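Local structure of beta-mannosidase (Trichoderma harzianum, 4CVU) at residues Glu194-Trp200 with Trp422-Thr426; Ser599-Thr605 with Glu721-Lys727; Leu624-His628 with Trp712-Trp717. The protein hydrolyses beta-mannosidic bonds as a family 2 glycoside hydrolase, probably releasing mannose from the non-reducing ends of mannosides. All blocks are in the same frame, centred on the assembly; numbering follows the deposited sequence.

The three interactions are gathered around loops that follow strands of the (beta/alpha)8 catalytic barrel expected of family 2, the end at which these glycoside hydrolases generally carry their active site. Interaction 1 joins the loop after strand 418-421 to the galactose-binding-like domain. Interactions 2 and 3 share the long connection after strand 702-705, with centres about 11 Å apart, and 3 is nested within the chain loop that 2 closes. They meet directly, Ser599 N lying 2.6 Å from Thr716 O in a probable hydrogen bond. Interactions 1 and 3 have centres about 15 Å apart and pack against each other at Trp200 and His627; interactions 1 and 2 do not touch.

Interaction 1 (Glu194-Trp200 with Trp422-Thr426); sequences EQNDFGW and WSSGT
Trp422 drives the edge of its six-membered ring into the face of Trp200, a T-shaped pair with planes at 79° and centroids (Trp200 five-membered ring, Trp422 six-membered ring) 4.8 Å apart. CZ2 of Trp422 comes to 3.4 Å from CE2 of Trp200, and CH2 sits over the ring. Beside this pair, Ser424 receives the start of the short 3-10 segment 195-197 with two acceptors. Its OG takes the N-H of Gln195 at 3.1 Å in an almost straight bond (178°), while its carbonyl O accepts from Asn196 N at 3.0 Å. The hydroxyl is brought there with OG anti to the backbone N (chi1 166°), beyond a cis peptide between Ser423 and Ser424. Glu194 stretches over Gly425, its carboxylate close above the glycine, with OE2 3.0 Å from Gly425 CA.

Further out, Trp396 NE1 bonds to Glu194 OE2, Gln448 to the Ser424 hydroxyl and Tyr454 to the Gln195 amide oxygen, while Phe183 stacks on Trp200. The contact thus locks a loop between helix 159-168 and strand 215-221 of the galactose-binding-like domain onto the barrel loop joining strand 418-421 to helix 430-439.

Interaction 2 (Ser599-Thr605 with Glu721-Lys727); sequences SMPSIQT and EYDGRWK
Ser602 is the N-cap of helix 603-609, and Glu721, the first residue of the type I beta turn Glu721-Gly724, grips this helix start with its carboxylate. The capping bond runs from Thr605 N to Ser602 OG at 2.9 Å. With chi1 at 67°, OG lies between the backbone N and the carbonyl carbon, where it can accept from Thr605 N and donate to Glu721 OE1 at 2.8 Å on the syn side of that oxygen. The N-H of Ser602 meets Glu721 OE2 at 2.9 Å from above the carboxylate plane. Thr605 OG1 also lies against Glu721 OE1, so close in the model that the details of that bond are doubtful.

Behind the carboxylate, Asp723 closes an Asx turn by accepting from Arg725 N at OD1. One water links Thr605 OG1, Asp723 OD2 and Arg725 NE, lying in the guanidinium plane. That guanidinium stacks on the amide of Gln604, the two planes 20° apart, and its NH1 reaches His891 O. At the other end Lys727, extended beyond CG, brings NZ to Ser599, 3.0 Å from the carbonyl O and 2.9 Å from OG; it approaches that O from 58° above the carbonyl plane. Gln679 is a second partner of the Ser599 hydroxyl, and Gln676 on helix 664-692 bonds to Met600 O.

A carboxylate at the N-terminal end of a helix probably interacts favourably with the helix dipole, and the two donors of Ser602 would probably favour the ionised form of Glu721. Glu721 thus ties the turn to the helix start, while Lys727, held by neutral oxygens, anchors the chain after the turn to Ser599, upstream of the N-cap.

Interaction 3 (Leu624-His628 with Trp712-Trp717); sequences LRNHH and WQAPTW
Arg625 clasps the carbonyl of Gln713 side-on while lying over the indole of Trp712, and this is the tight half of the contact. NE and NH2 both donate to Gln713 O, at 3.0 and 2.9 Å, with the oxygen in the guanidinium plane; NE arrives nearly along the C=O axis. The bend in the arginine chain (chi3 75°) turns the group across the ring in an off-centre cation-pi contact, Arg625 CZ 4.1 Å from the centroid of the Trp712 six-membered ring. NH1 is taken by the carbonyls of Asn71 and Gly73. Replacing Arg625 with an alanine would probably leave the Gln713 carbonyl without its two donors and one face of Trp712 without its cationic cover.

The looser part is bridged by water: one water joins Arg625 O to Trp712 NE1, another His627 N to Pro715 O. Direct packing returns where Asn626 CB meets Pro715 CG at 3.5 Å, and where Trp717 points its edge at the face of His628, planes at 64°. Asn626 OD1 also closes an Asx turn by accepting from His628 N.

Helix 603-609 flanks Gln713 and Pro715, helix 638-655 backs Asn626 and Pro715, and the contact itself joins the chain around helix 620-625 to the loop between strand 702-705 and helix 729-736.

Interaction 1 (Glu194-Trp200 with Trp422-Thr426)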
loop_
_atom_site.group_PDB
_atom_site.type_symbol
_atom_site.label_atom_id
_atom_site.label_comp_id
_atom_site.label_asym_id
_atom_site.label_seq_id
_atom_site.Cartn_x
_atom_site.Cartn_y
_atom_site.Cartn_z
ATOM N N GLU A 194 -8.911 -24.118 15.367
ATOM C CA GLU A 194 -7.683 -24.229 14.583
ATOM C C GLU A 194 -6.642 -23.465 15.349
ATOM O O GLU A 194 -6.757 -22.306 15.624
ATOM C CB GLU A 194 -7.947 -23.664 13.167
ATOM C CG GLU A 194 -6.742 -23.414 12.292
ATOM C CD GLU A 194 -7.073 -23.025 10.841
ATOM O OE1 GLU A 194 -7.479 -21.902 10.646
ATOM O OE2 GLU A 194 -6.910 -23.803 9.926
ATOM N N GLN A 195 -5.598 -24.172 15.762
ATOM C CA GLN A 195 -4.669 -23.608 16.656
ATOM C C GLN A 195 -3.883 -22.424 16.121
ATOM O O GLN A 195 -3.576 -21.549 16.881
ATOM C CB GLN A 195 -3.756 -24.698 17.239
ATOM C CG GLN A 195 -4.510 -25.793 17.932
ATOM C CD GLN A 195 -4.923 -25.510 19.363
ATOM O OE1 GLN A 195 -4.188 -25.785 20.320
ATOM N NE2 GLN A 195 -6.151 -25.012 19.537
ATOM N N ASN A 196 -3.551 -22.401 14.841
ATOM C CA ASN A 196 -2.826 -21.334 14.268
ATOM C C ASN A 196 -3.585 -20.028 14.204
ATOM O O ASN A 196 -3.004 -19.024 13.978
ATOM C CB ASN A 196 -2.193 -21.665 12.943
ATOM C CG ASN A 196 -3.180 -21.888 11.866
ATOM O OD1 ASN A 196 -3.717 -22.947 11.706
ATOM N ND2 ASN A 196 -3.461 -20.820 11.133
ATOM N N ASP A 197 -4.863 -20.075 14.494
ATOM C CA ASP A 197 -5.707 -18.874 14.534
ATOM C C ASP A 197 -5.321 -17.900 15.652
ATOM O O ASP A 197 -5.705 -16.751 15.625
ATOM C CB ASP A 197 -7.141 -19.304 14.710
ATOM C CG ASP A 197 -7.726 -19.923 13.513
ATOM O OD1 ASP A 197 -7.017 -20.154 12.526
ATOM O OD2 ASP A 197 -8.944 -20.159 13.539
ATOM N N PHE A 198 -4.565 -18.391 16.637
ATOM C CA PHE A 198 -4.018 -17.578 17.700
ATOM C C PHE A 198 -2.549 -17.198 17.480
ATOM O O PHE A 198 -1.861 -16.769 18.437
ATOM C CB PHE A 198 -4.178 -18.298 19.040
ATOM C CG PHE A 198 -5.577 -18.793 19.273
ATOM C CD1 PHE A 198 -6.580 -17.909 19.629
ATOM C CD2 PHE A 198 -5.904 -20.121 19.036
ATOM C CE1 PHE A 198 -7.872 -18.363 19.799
ATOM C CE2 PHE A 198 -7.196 -20.573 19.175
ATOM C CZ PHE A 198 -8.183 -19.683 19.574
ATOM N N GLY A 199 -2.082 -17.396 16.227
ATOM C CA GLY A 199 -0.776 -17.030 15.800
ATOM C C GLY A 199 0.120 -18.233 15.627
ATOM O O GLY A 199 -0.037 -19.213 16.320
ATOM N N TRP A 200 1.050 -18.173 14.676
ATOM C CA TRP A 200 2.139 -19.179 14.618
ATOM C C TRP A 200 3.391 -18.441 14.149
ATOM O O TRP A 200 3.354 -17.221 13.843
ATOM C CB TRP A 200 1.762 -20.386 13.719
ATOM C CG TRP A 200 2.288 -21.785 14.203
ATOM C CD1 TRP A 200 3.413 -22.409 13.800
ATOM C CD2 TRP A 200 1.669 -22.667 15.167
ATOM N NE1 TRP A 200 3.570 -23.617 14.453
ATOM C CE2 TRP A 200 2.515 -23.794 15.302
ATOM C CE3 TRP A 200 0.515 -22.600 15.938
ATOM C CZ2 TRP A 200 2.230 -24.851 16.162
ATOM C CZ3 TRP A 200 0.205 -23.679 16.792
ATOM C CH2 TRP A 200 1.077 -24.798 16.889
ATOM N N TRP A 422 -0.512 -30.678 7.933
ATOM C CA TRP A 422 0.011 -30.318 9.224
ATOM C C TRP A 422 -1.064 -29.958 10.244
ATOM O O TRP A 422 -2.020 -29.273 9.916
ATOM C CB TRP A 422 0.957 -29.112 9.014
ATOM C CG TRP A 422 1.471 -28.506 10.298
ATOM C CD1 TRP A 422 2.544 -28.951 11.029
ATOM C CD2 TRP A 422 0.946 -27.381 10.992
ATOM N NE1 TRP A 422 2.733 -28.139 12.125
ATOM C CE2 TRP A 422 1.754 -27.179 12.133
ATOM C CE3 TRP A 422 -0.151 -26.528 10.782
ATOM C CZ2 TRP A 422 1.503 -26.158 13.062
ATOM C CZ3 TRP A 422 -0.390 -25.510 11.685
ATOM C CH2 TRP A 422 0.424 -25.336 12.819
ATOM N N SER A 423 -0.900 -30.408 11.486
ATOM C CA SER A 423 -1.791 -29.966 12.588
ATOM C C SER A 423 -1.070 -28.886 13.394
ATOM O O SER A 423 0.111 -29.056 13.693
ATOM C CB SER A 423 -2.200 -31.156 13.485
ATOM O OG SER A 423 -1.047 -31.842 14.025
ATOM N N SER A 424 -1.736 -27.789 13.776
ATOM C CA SER A 424 -3.147 -27.531 13.583
ATOM C C SER A 424 -3.395 -26.181 12.981
ATOM O O SER A 424 -3.096 -25.136 13.585
ATOM C CB SER A 424 -3.953 -27.645 14.895
ATOM O OG SER A 424 -5.283 -27.080 14.779
ATOM N N GLY A 425 -3.684 -26.307 11.693
ATOM C CA GLY A 425 -4.814 -25.720 10.980
ATOM C C GLY A 425 -6.036 -26.603 11.212
ATOM O O GLY A 425 -6.623 -26.588 12.316
ATOM N N THR A 426 -6.436 -27.358 10.202
ATOM C CA THR A 426 -7.734 -27.989 10.279
ATOM C C THR A 426 -7.926 -29.271 9.499
ATOM O O THR A 426 -7.087 -29.601 8.663
ATOM C CB THR A 426 -8.778 -26.968 9.792
ATOM O OG1 THR A 426 -10.075 -27.332 10.290
ATOM C CG2 THR A 426 -8.818 -26.895 8.320
#

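Interaction 2 (Ser599-Thr605 with Glu721-Lys727)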
loop_
_atom_site.group_PDB
_atom_site.type_symbol
_atom_site.label_atom_id
_atom_site.label_comp_id
_atom_site.label_asym_id
_atom_site.label_seq_id
_atom_site.Cartn_x
_atom_site.Cartn_y
_atom_site.Cartn_z
ATOM N N SER A 599 12.934 -17.670 4.357
ATOM C CA SER A 599 13.561 -16.794 3.438
ATOM C C SER A 599 12.464 -15.724 3.145
ATOM O O SER A 599 11.292 -15.983 3.412
ATOM C CB SER A 599 13.901 -17.572 2.163
ATOM O OG SER A 599 12.704 -17.964 1.419
ATOM N N MET A 600 12.900 -14.570 2.656
ATOM C CA MET A 600 11.990 -13.473 2.312
ATOM C C MET A 600 11.151 -13.862 1.151
ATOM O O MET A 600 11.599 -14.588 0.274
ATOM C CB MET A 600 12.805 -12.262 1.864
ATOM C CG MET A 600 13.492 -11.394 2.860
ATOM S SD MET A 600 12.408 -10.761 4.077
ATOM C CE MET A 600 13.350 -9.516 4.896
ATOM N N PRO A 601 9.925 -13.295 1.038
ATOM C CA PRO A 601 9.270 -13.499 -0.220
ATOM C C PRO A 601 9.721 -12.461 -1.267
ATOM O O PRO A 601 10.398 -11.461 -0.942
ATOM C CB PRO A 601 7.794 -13.223 0.132
ATOM C CG PRO A 601 7.835 -12.217 1.217
ATOM C CD PRO A 601 9.045 -12.656 2.037
ATOM N N SER A 602 9.259 -12.636 -2.509
ATOM C CA SER A 602 9.550 -11.681 -3.572
ATOM C C SER A 602 9.096 -10.277 -3.179
ATOM O O SER A 602 8.190 -10.115 -2.368
ATOM C CB SER A 602 8.804 -12.111 -4.852
ATOM O OG SER A 602 7.415 -11.976 -4.621
ATOM N N ILE A 603 9.744 -9.265 -3.757
ATOM C CA ILE A 603 9.267 -7.901 -3.578
ATOM C C ILE A 603 7.841 -7.740 -4.137
ATOM O O ILE A 603 7.077 -6.907 -3.627
ATOM C CB ILE A 603 10.235 -6.834 -4.159
ATOM C CG1 ILE A 603 9.714 -5.418 -3.868
ATOM C CG2 ILE A 603 10.466 -7.015 -5.663
ATOM C CD1 ILE A 603 10.691 -4.313 -4.194
ATOM N N GLN A 604 7.458 -8.519 -5.155
ATOM C CA GLN A 604 6.091 -8.336 -5.738
ATOM C C GLN A 604 5.093 -8.835 -4.694
ATOM O O GLN A 604 3.998 -8.302 -4.556
ATOM C CB GLN A 604 5.882 -9.093 -7.055
ATOM C CG GLN A 604 6.764 -8.629 -8.234
ATOM C CD GLN A 604 8.204 -9.118 -8.184
ATOM O OE1 GLN A 604 8.574 -9.943 -7.388
ATOM N NE2 GLN A 604 9.021 -8.611 -9.086
ATOM N N THR A 605 5.485 -9.889 -3.943
ATOM C CA THR A 605 4.628 -10.400 -2.880
ATOM C C THR A 605 4.553 -9.333 -1.741
ATOM O O THR A 605 3.428 -8.849 -1.411
ATOM C CB THR A 605 5.041 -11.807 -2.399
ATOM O OG1 THR A 605 4.664 -12.832 -3.373
ATOM C CG2 THR A 605 4.395 -12.106 -1.122
ATOM N N GLU A 721 4.592 -18.680 -2.206
ATOM C CA GLU A 721 4.208 -17.474 -1.512
ATOM C C GLU A 721 2.662 -17.397 -1.559
ATOM O O GLU A 721 2.009 -18.231 -2.221
ATOM C CB GLU A 721 4.953 -16.248 -2.137
ATOM C CG GLU A 721 6.491 -16.319 -2.050
ATOM C CD GLU A 721 7.217 -15.265 -2.903
ATOM O OE1 GLU A 721 6.564 -14.337 -3.430
ATOM O OE2 GLU A 721 8.456 -15.325 -3.013
ATOM N N TYR A 722 2.104 -16.463 -0.794
ATOM C CA TYR A 722 0.700 -16.415 -0.500
ATOM C C TYR A 722 -0.150 -16.563 -1.751
ATOM O O TYR A 722 -1.168 -17.286 -1.747
ATOM C CB TYR A 722 0.340 -15.152 0.293
ATOM C CG TYR A 722 -1.149 -14.927 0.557
ATOM C CD1 TYR A 722 -1.902 -15.764 1.414
ATOM C CD2 TYR A 722 -1.805 -13.867 -0.044
ATOM C CE1 TYR A 722 -3.250 -15.537 1.618
ATOM C CE2 TYR A 722 -3.146 -13.641 0.162
ATOM C CZ TYR A 722 -3.874 -14.469 1.020
ATOM O OH TYR A 722 -5.228 -14.184 1.219
ATOM N N ASP A 723 0.300 -15.935 -2.833
ATOM C CA ASP A 723 -0.556 -15.845 -4.051
ATOM C C ASP A 723 -0.221 -17.013 -4.973
ATOM O O ASP A 723 -0.797 -17.181 -6.028
ATOM C CB ASP A 723 -0.409 -14.502 -4.725
ATOM C CG ASP A 723 0.894 -14.315 -5.505
ATOM O OD1 ASP A 723 1.924 -15.059 -5.379
ATOM O OD2 ASP A 723 0.884 -13.294 -6.222
ATOM N N GLY A 724 0.766 -17.794 -4.549
ATOM C CA GLY A 724 1.207 -18.931 -5.320
ATOM C C GLY A 724 2.569 -18.816 -5.981
ATOM O O GLY A 724 3.049 -19.811 -6.494
ATOM N N ARG A 725 3.189 -17.618 -5.960
ATOM C CA ARG A 725 4.418 -17.346 -6.706
ATOM C C ARG A 725 5.483 -18.271 -6.145
ATOM O O ARG A 725 5.585 -18.374 -4.965
ATOM C CB ARG A 725 4.924 -15.908 -6.442
ATOM C CG ARG A 725 6.256 -15.590 -7.147
ATOM C CD ARG A 725 6.767 -14.189 -6.933
ATOM N NE ARG A 725 5.982 -13.240 -7.722
ATOM C CZ ARG A 725 6.278 -12.792 -8.953
ATOM N NH1 ARG A 725 7.377 -13.170 -9.586
ATOM N NH2 ARG A 725 5.431 -11.940 -9.570
ATOM N N TRP A 726 6.257 -18.856 -7.022
ATOM C CA TRP A 726 7.408 -19.691 -6.681
ATOM C C TRP A 726 8.619 -18.871 -6.222
ATOM O O TRP A 726 9.079 -17.984 -6.913
ATOM C CB TRP A 726 7.772 -20.512 -7.891
ATOM C CG TRP A 726 6.832 -21.618 -8.173
ATOM C CD1 TRP A 726 5.517 -21.620 -7.975
ATOM C CD2 TRP A 726 7.165 -22.921 -8.663
ATOM N NE1 TRP A 726 4.964 -22.826 -8.345
ATOM C CE2 TRP A 726 5.959 -23.642 -8.776
ATOM C CE3 TRP A 726 8.349 -23.521 -9.079
ATOM C CZ2 TRP A 726 5.911 -24.947 -9.224
ATOM C CZ3 TRP A 726 8.300 -24.813 -9.549
ATOM C CH2 TRP A 726 7.081 -25.528 -9.587
ATOM N N LYS A 727 9.166 -19.237 -5.071
ATOM C CA LYS A 727 10.497 -18.850 -4.679
ATOM C C LYS A 727 11.475 -19.628 -5.543
ATOM O O LYS A 727 11.066 -20.352 -6.453
ATOM C CB LYS A 727 10.758 -19.170 -3.195
ATOM C CG LYS A 727 9.852 -18.423 -2.221
ATOM C CD LYS A 727 10.419 -18.441 -0.802
ATOM C CE LYS A 727 9.440 -17.787 0.180
ATOM N NZ LYS A 727 9.782 -17.862 1.632
HETATM O O HOH W 1 3.708 -12.423 -5.925
HETATM O O HOH W 2 1.723 -13.284 -2.503
#

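Interaction 3 (Leu624-His628 with Trp712-Trp717)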
loop_
_atom_site.group_PDB
_atom_site.type_symbol
_atom_site.label_atom_id
_atom_site.label_comp_id
_atom_site.label_asym_id
_atom_site.label_seq_id
_atom_site.Cartn_x
_atom_site.Cartn_y
_atom_site.Cartn_z
ATOM N N LEU A 624 8.259 -6.796 11.949
ATOM C CA LEU A 624 7.103 -7.199 12.781
ATOM C C LEU A 624 6.274 -8.313 12.144
ATOM O O LEU A 624 5.512 -8.977 12.824
ATOM C CB LEU A 624 6.219 -6.003 13.166
ATOM C CG LEU A 624 6.827 -5.134 14.295
ATOM C CD1 LEU A 624 6.004 -3.889 14.595
ATOM C CD2 LEU A 624 7.013 -5.971 15.558
ATOM N N ARG A 625 6.431 -8.517 10.840
ATOM C CA ARG A 625 5.737 -9.603 10.146
ATOM C C ARG A 625 6.551 -10.886 10.126
ATOM O O ARG A 625 6.041 -11.952 9.746
ATOM C CB ARG A 625 5.365 -9.168 8.752
ATOM C CG ARG A 625 4.248 -8.132 8.743
ATOM C CD ARG A 625 4.105 -7.518 7.375
ATOM N NE ARG A 625 3.450 -8.459 6.455
ATOM C CZ ARG A 625 2.133 -8.483 6.197
ATOM N NH1 ARG A 625 1.292 -7.651 6.790
ATOM N NH2 ARG A 625 1.635 -9.399 5.382
ATOM N N ASN A 626 7.783 -10.828 10.575
ATOM C CA ASN A 626 8.583 -12.046 10.733
ATOM C C ASN A 626 8.237 -12.630 12.094
ATOM O O ASN A 626 8.597 -12.026 13.134
ATOM C CB ASN A 626 10.064 -11.738 10.678
ATOM C CG ASN A 626 10.912 -12.998 10.638
ATOM O OD1 ASN A 626 10.436 -14.120 10.926
ATOM N ND2 ASN A 626 12.118 -12.846 10.169
ATOM N N HIS A 627 7.548 -13.779 12.101
ATOM C CA HIS A 627 7.195 -14.389 13.355
ATOM C C HIS A 627 8.156 -15.471 13.749
ATOM O O HIS A 627 7.867 -16.230 14.659
ATOM C CB HIS A 627 5.754 -14.871 13.360
ATOM C CG HIS A 627 4.760 -13.749 13.363
ATOM N ND1 HIS A 627 3.404 -13.946 13.262
ATOM C CD2 HIS A 627 4.933 -12.412 13.483
ATOM C CE1 HIS A 627 2.777 -12.788 13.326
ATOM N NE2 HIS A 627 3.682 -11.838 13.448
ATOM N N HIS A 628 9.277 -15.529 13.060
ATOM C CA HIS A 628 10.410 -16.372 13.471
ATOM C C HIS A 628 11.428 -15.412 14.077
ATOM O O HIS A 628 12.197 -14.818 13.331
ATOM C CB HIS A 628 11.023 -17.092 12.256
ATOM C CG HIS A 628 12.153 -18.022 12.616
ATOM N ND1 HIS A 628 12.018 -19.021 13.558
ATOM C CD2 HIS A 628 13.407 -18.143 12.119
ATOM C CE1 HIS A 628 13.159 -19.698 13.653
ATOM N NE2 HIS A 628 14.019 -19.182 12.794
ATOM N N TRP A 712 0.331 -15.823 4.493
ATOM C CA TRP A 712 0.348 -14.380 4.238
ATOM C C TRP A 712 1.754 -13.948 3.774
ATOM O O TRP A 712 2.656 -14.775 3.654
ATOM C CB TRP A 712 -0.142 -13.575 5.473
ATOM C CG TRP A 712 0.784 -13.501 6.643
ATOM C CD1 TRP A 712 1.728 -14.391 7.008
ATOM C CD2 TRP A 712 0.823 -12.450 7.622
ATOM N NE1 TRP A 712 2.359 -13.971 8.150
ATOM C CE2 TRP A 712 1.821 -12.779 8.544
ATOM C CE3 TRP A 712 0.120 -11.263 7.795
ATOM C CZ2 TRP A 712 2.140 -11.954 9.641
ATOM C CZ3 TRP A 712 0.449 -10.430 8.894
ATOM C CH2 TRP A 712 1.454 -10.803 9.798
ATOM N N GLN A 713 1.961 -12.652 3.611
ATOM C CA GLN A 713 3.190 -12.111 3.025
ATOM C C GLN A 713 4.226 -11.810 4.105
ATOM O O GLN A 713 4.119 -10.818 4.814
ATOM C CB GLN A 713 2.850 -10.867 2.212
ATOM C CG GLN A 713 1.793 -11.123 1.180
ATOM C CD GLN A 713 0.437 -10.943 1.710
ATOM O OE1 GLN A 713 0.203 -11.066 2.929
ATOM N NE2 GLN A 713 -0.499 -10.619 0.821
ATOM N N ALA A 714 5.239 -12.661 4.226
ATOM C CA ALA A 714 6.104 -12.567 5.357
ATOM C C ALA A 714 7.277 -13.492 5.178
ATOM O O ALA A 714 7.206 -14.442 4.417
ATOM C CB ALA A 714 5.317 -12.959 6.633
ATOM N N PRO A 715 8.379 -13.227 5.866
ATOM C CA PRO A 715 9.506 -14.159 5.727
ATOM C C PRO A 715 9.219 -15.462 6.441
ATOM O O PRO A 715 8.928 -15.456 7.635
ATOM C CB PRO A 715 10.669 -13.417 6.344
ATOM C CG PRO A 715 10.093 -12.412 7.211
ATOM C CD PRO A 715 8.693 -12.107 6.757
ATOM N N THR A 716 9.246 -16.571 5.698
ATOM C CA THR A 716 8.997 -17.906 6.282
ATOM C C THR A 716 9.772 -19.048 5.625
ATOM O O THR A 716 10.615 -18.862 4.739
ATOM C CB THR A 716 7.511 -18.303 6.109
ATOM O OG1 THR A 716 7.358 -18.784 4.769
ATOM C CG2 THR A 716 6.485 -17.113 6.401
ATOM N N TRP A 717 9.420 -20.258 5.991
ATOM C CA TRP A 717 9.997 -21.472 5.393
ATOM C C TRP A 717 9.312 -21.891 4.055
ATOM O O TRP A 717 9.686 -22.908 3.456
ATOM C CB TRP A 717 9.938 -22.643 6.388
ATOM C CG TRP A 717 10.541 -22.429 7.747
ATOM C CD1 TRP A 717 11.744 -22.953 8.197
ATOM C CD2 TRP A 717 9.974 -21.742 8.882
ATOM N NE1 TRP A 717 11.986 -22.556 9.464
ATOM C CE2 TRP A 717 10.920 -21.835 9.934
ATOM C CE3 TRP A 717 8.802 -21.011 9.095
ATOM C CZ2 TRP A 717 10.729 -21.215 11.169
ATOM C CZ3 TRP A 717 8.598 -20.410 10.328
ATOM C CH2 TRP A 717 9.567 -20.509 11.362
HETATM O O HOH W 3 4.987 -14.462 9.893
HETATM O O HOH W 4 7.225 -15.706 9.844
#